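PDB 4QK0: GH127 beta-L-arabinofuranoside from Geobacillus stearothermophilus, which probably hydrolyses terminal beta-L-arabinofuranosides as a glycoside hydrolase of family 127. Local coordinates for residues 340-345 against 418-423; 362-367 against 438-443. All blocks are in the same frame, centred on the assembly; numbering follows the deposited sequence.

Contact 1. Residues 340-345 against 418-423; sequences LVFWTR and ARLIAS
The phenyl ring of Phe342 presents its edge to the guanidinium of Arg419, with NH2 near the ring plane and 3.5 Å from CE2. On the arginine side the same encounter is with a face: Phe342 CZ stands 3.9 Å above the guanidinium plane, displaced toward its rim. The two planes are 73° apart, so the groups meet edge on face rather than as a parallel stack, and the cation does not sit over the aromatic face. At another part of the ring, CE1 has Leu420 CD1 at 4.3 Å in an oblique approach. That methyl also touches Val341, whose CG1 is 4.0 Å from Leu420 CD1, and so it bridges the aromatic and aliphatic partners.

The backbones themselves stay well apart. The short axes of 340-345 and 418-422 approach no nearer than 12.1 Å and cross at 44°, and even the closest CA pair, Val341 and Leu420, is separated by 8.8 Å. Side chains therefore make the whole junction, which joins two helices of the catalytic domain, an (alpha/alpha)6 barrel in this family. Tyr427 packs against both Val341 and Phe342, while helix 76-92 lies against Ala418 and Ala422.

Arg419 reaches Phe342 on an extended chain, its CG placed between the backbone N and the carbonyl carbon (chi1 68°). Its NH1 forms a salt bridge with Glu84 of helix 76-92, which anchors the guanidinium while NH2 remains beside the phenyl edge. An alanine in place of Arg419 would be likely to leave Glu84 without this charged mate and open a gap beside Phe342 CE2 and CZ. The apolar part of the contact lies with Leu420, whose CG, anti to the backbone N, carries CD1 to Val341.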
# COMPACT_ATOMS: atom_id res chain seq x y z
N LEU A 340 5.22 22.63 7.47
CA LEU A 340 6.67 22.64 7.31
C LEU A 340 7.15 24.06 7.04
O LEU A 340 8.17 24.49 7.53
CB LEU A 340 7.07 21.70 6.22
CG LEU A 340 8.52 21.58 5.79
CD1 LEU A 340 9.42 21.20 6.96
CD2 LEU A 340 8.64 20.55 4.68
N VAL A 341 6.41 24.79 6.24
CA VAL A 341 6.78 26.17 5.99
C VAL A 341 6.84 26.97 7.31
O VAL A 341 7.80 27.72 7.54
CB VAL A 341 5.81 26.84 5.02
CG1 VAL A 341 6.12 28.35 4.91
CG2 VAL A 341 5.91 26.18 3.64
N PHE A 342 5.83 26.82 8.16
CA PHE A 342 5.81 27.52 9.45
C PHE A 342 7.06 27.14 10.26
O PHE A 342 7.67 28.01 10.88
CB PHE A 342 4.59 27.20 10.31
CG PHE A 342 3.25 27.53 9.68
CD1 PHE A 342 3.10 28.58 8.78
CD2 PHE A 342 2.13 26.79 10.03
CE1 PHE A 342 1.84 28.87 8.23
CE2 PHE A 342 0.85 27.09 9.48
CZ PHE A 342 0.72 28.14 8.59
N TRP A 343 7.39 25.87 10.28
CA TRP A 343 8.53 25.39 11.03
C TRP A 343 9.80 26.05 10.54
O TRP A 343 10.58 26.55 11.35
CB TRP A 343 8.65 23.91 10.89
CG TRP A 343 9.69 23.30 11.73
CD1 TRP A 343 10.26 23.83 12.86
CD2 TRP A 343 10.27 22.00 11.57
NE1 TRP A 343 11.13 22.93 13.40
CE2 TRP A 343 11.15 21.80 12.65
CE3 TRP A 343 10.08 20.97 10.65
CZ2 TRP A 343 11.91 20.61 12.81
CZ3 TRP A 343 10.83 19.78 10.81
CH2 TRP A 343 11.72 19.61 11.88
N THR A 344 9.98 26.12 9.22
CA THR A 344 11.21 26.66 8.68
C THR A 344 11.41 28.11 9.12
O THR A 344 12.52 28.56 9.36
CB THR A 344 11.25 26.62 7.13
OG1 THR A 344 10.13 27.35 6.60
CG2 THR A 344 11.18 25.18 6.63
N ARG A 345 10.34 28.86 9.19
CA ARG A 345 10.45 30.23 9.59
C ARG A 345 11.00 30.36 11.02
O ARG A 345 11.78 31.22 11.25
CB ARG A 345 9.10 30.92 9.45
CG ARG A 345 9.22 32.44 9.42
CD ARG A 345 7.82 33.00 9.48
NE ARG A 345 7.78 34.42 9.79
CZ ARG A 345 6.65 35.09 9.97
NH1 ARG A 345 5.47 34.49 9.87
NH2 ARG A 345 6.71 36.38 10.26
N ALA A 418 -5.19 29.24 2.02
CA ALA A 418 -5.47 30.67 1.98
C ALA A 418 -4.61 31.45 2.97
O ALA A 418 -4.09 32.49 2.62
CB ALA A 418 -6.92 30.93 2.27
N ARG A 419 -4.52 30.99 4.23
CA ARG A 419 -3.80 31.78 5.23
C ARG A 419 -2.33 31.83 4.93
O ARG A 419 -1.73 32.88 5.13
CB ARG A 419 -4.08 31.35 6.66
CG ARG A 419 -3.55 30.00 7.07
CD ARG A 419 -3.95 29.74 8.51
NE ARG A 419 -3.45 28.46 8.97
CZ ARG A 419 -2.92 28.23 10.17
NH1 ARG A 419 -2.79 29.20 11.07
NH2 ARG A 419 -2.51 27.00 10.46
N LEU A 420 -1.77 30.77 4.37
CA LEU A 420 -0.37 30.84 3.95
C LEU A 420 -0.13 31.77 2.74
O LEU A 420 0.79 32.65 2.74
CB LEU A 420 0.15 29.46 3.61
CG LEU A 420 1.58 29.43 3.06
CD1 LEU A 420 2.54 29.99 4.10
CD2 LEU A 420 2.00 28.02 2.72
N ILE A 421 -0.90 31.57 1.68
CA ILE A 421 -0.70 32.32 0.45
C ILE A 421 -0.89 33.78 0.75
O ILE A 421 -0.14 34.63 0.26
CB ILE A 421 -1.71 31.85 -0.63
CG1 ILE A 421 -1.24 30.51 -1.23
CG2 ILE A 421 -1.83 32.86 -1.75
CD1 ILE A 421 -2.27 29.86 -2.12
N ALA A 422 -1.92 34.10 1.53
CA ALA A 422 -2.25 35.51 1.81
C ALA A 422 -1.15 36.20 2.62
O ALA A 422 -1.01 37.41 2.56
CB ALA A 422 -3.59 35.64 2.52
N SER A 423 -0.38 35.42 3.36
CA SER A 423 0.68 35.97 4.18
C SER A 423 2.05 35.75 3.57
O SER A 423 3.04 35.83 4.28
CB SER A 423 0.62 35.35 5.60
OG SER A 423 0.82 33.95 5.56

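Contact 2. Residues 362-367 against 438-443; sequences RALYNG and VHLYVG
Tyr365 reaches from helix 354-365 to Val442 of the loop 438-443 and touches it with its hydroxyl. Its CB is directed toward the loop, and CG is anti to the carbonyl carbon (chi1 -70°), which sends the ring onward to the loop. The side chain also packs on Pro464. At the tip, OH lies 3.7 Å from Val442 CG2, a van der Waals approach to one methyl. The separation of 3.9 Å between Tyr365 OH and Tyr441 O is too long for a direct hydrogen bond, and two waters link the hydroxyl to the backbone of Tyr441 instead. One is 3.2 Å from Tyr365 OH and accepts from Tyr441 N at 3.1 Å. The other is 2.6 Å from Tyr365 OH and donates to Tyr441 O at 2.7 Å. Trp23 NE1 adds a further hydrogen bond to the same hydroxyl.

Beside this polar bridge, Leu364 CD1 meets Leu440 CD1 at 3.6 Å, methyl to methyl, with the two side chains at about a right angle. Away from the loop, Asn366 ND2 bonds Arg362 O at 2.8 Å, nearly straight (162°) and on a carbonyl lone pair. The side-chain amide of Gln459 on strand 453-461 grips the loop twice, NE2 with Leu440 O and OE1 with Val442 N.

The contact thus joins a helix of the catalytic domain to the loop between strands 436-438 and 444-450, within the range of the middle domain. Since no hydrogen bond crosses directly, its polar link across the two segments runs through the two waters, which connect one tyrosine hydroxyl to both the N-H and the carbonyl of Tyr441.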
# COMPACT_ATOMS: atom_id res chain seq x y z
N ARG A 362 11.24 24.97 -1.27
CA ARG A 362 10.76 23.68 -1.83
C ARG A 362 9.25 23.44 -1.54
O ARG A 362 8.47 23.18 -2.45
CB ARG A 362 11.59 22.57 -1.29
CG ARG A 362 11.33 21.20 -1.87
CD ARG A 362 12.15 20.13 -1.18
NE ARG A 362 13.57 20.21 -1.47
CZ ARG A 362 14.11 19.95 -2.66
NH1 ARG A 362 13.38 19.54 -3.71
NH2 ARG A 362 15.42 20.05 -2.81
N ALA A 363 8.84 23.60 -0.30
CA ALA A 363 7.43 23.43 0.04
C ALA A 363 6.52 24.45 -0.60
O ALA A 363 5.43 24.11 -1.13
CB ALA A 363 7.22 23.42 1.53
N LEU A 364 6.99 25.67 -0.67
CA LEU A 364 6.21 26.74 -1.22
C LEU A 364 5.92 26.63 -2.70
O LEU A 364 4.81 27.00 -3.14
CB LEU A 364 6.89 28.09 -0.97
CG LEU A 364 6.71 28.72 0.42
CD1 LEU A 364 7.58 29.99 0.49
CD2 LEU A 364 5.27 29.10 0.72
N TYR A 365 6.89 26.19 -3.47
CA TYR A 365 6.75 26.15 -4.91
C TYR A 365 6.35 24.74 -5.43
O TYR A 365 6.31 24.52 -6.67
CB TYR A 365 8.04 26.64 -5.63
CG TYR A 365 8.32 28.14 -5.49
CD1 TYR A 365 8.97 28.63 -4.38
CD2 TYR A 365 7.87 29.06 -6.42
CE1 TYR A 365 9.21 29.98 -4.22
CE2 TYR A 365 8.11 30.42 -6.28
CZ TYR A 365 8.78 30.88 -5.16
OH TYR A 365 9.05 32.22 -4.94
N ASN A 366 6.05 23.82 -4.52
CA ASN A 366 5.77 22.43 -4.91
C ASN A 366 4.65 21.86 -4.13
O ASN A 366 3.51 22.05 -4.49
CB ASN A 366 7.02 21.58 -4.82
CG ASN A 366 8.12 22.09 -5.75
OD1 ASN A 366 8.12 21.81 -6.96
ND2 ASN A 366 9.10 22.81 -5.19
N GLY A 367 4.90 21.28 -2.99
CA GLY A 367 3.86 20.53 -2.28
C GLY A 367 2.80 21.25 -1.50
O GLY A 367 1.99 20.59 -0.81
N VAL A 438 17.28 38.46 2.93
CA VAL A 438 16.38 38.10 1.83
C VAL A 438 16.33 36.56 1.75
O VAL A 438 17.33 35.92 1.42
CB VAL A 438 16.86 38.69 0.51
CG1 VAL A 438 15.82 38.48 -0.58
CG2 VAL A 438 17.06 40.19 0.67
N HIS A 439 15.18 35.99 2.11
CA HIS A 439 15.00 34.53 2.06
C HIS A 439 14.48 34.06 0.70
O HIS A 439 15.00 33.09 0.14
CB HIS A 439 13.97 34.07 3.05
CG HIS A 439 14.32 34.35 4.46
ND1 HIS A 439 15.60 34.24 4.94
CD2 HIS A 439 13.55 34.74 5.49
CE1 HIS A 439 15.61 34.56 6.21
NE2 HIS A 439 14.37 34.85 6.58
N LEU A 440 13.47 34.75 0.17
CA LEU A 440 12.81 34.36 -1.09
C LEU A 440 12.98 35.42 -2.17
O LEU A 440 13.11 36.65 -1.88
CB LEU A 440 11.33 34.16 -0.84
CG LEU A 440 10.93 33.17 0.28
CD1 LEU A 440 9.45 33.08 0.48
CD2 LEU A 440 11.46 31.79 0.00
N TYR A 441 13.09 34.94 -3.40
CA TYR A 441 13.29 35.80 -4.53
C TYR A 441 11.94 35.97 -5.26
O TYR A 441 11.47 35.12 -5.97
CB TYR A 441 14.42 35.27 -5.41
CG TYR A 441 15.71 35.36 -4.65
CD1 TYR A 441 16.26 36.59 -4.35
CD2 TYR A 441 16.35 34.23 -4.17
CE1 TYR A 441 17.43 36.69 -3.60
CE2 TYR A 441 17.52 34.33 -3.41
CZ TYR A 441 18.06 35.58 -3.15
OH TYR A 441 19.18 35.70 -2.39
N VAL A 442 11.32 37.08 -4.95
CA VAL A 442 9.94 37.37 -5.26
C VAL A 442 9.91 38.86 -5.53
O VAL A 442 10.37 39.63 -4.68
CB VAL A 442 9.01 37.12 -4.06
CG1 VAL A 442 7.59 37.50 -4.43
CG2 VAL A 442 9.06 35.67 -3.62
N GLY A 443 9.41 39.23 -6.69
CA GLY A 443 9.18 40.62 -7.05
C GLY A 443 8.40 41.30 -5.93
O GLY A 443 7.30 40.89 -5.61
O HOH W 1 11.96 32.03 -3.53
O HOH W 2 9.21 33.94 -6.86

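The centres of the two contacts lie about 11 Å apart, and their segments alternate along the chain: 340-345, 362-367, 418-423, then 438-443. Helices 334-350 and 354-365 are consecutive, and each supplies the first segment of one contact. The contacts also touch directly, through Val341 CG2 and Ala363 CB at 3.7 Å and through Leu420 CD2 and Leu364 CD2 at 4.0 Å. Contact 1 is a helix-to-helix junction near the centre of the chain, inside the catalytic domain, whereas contact 2, about 12 Å from that centre, continues the apolar packing through Leu364 to the loop before strand 444-450. Together they form a continuous path from the helical barrel to the beta-rich region.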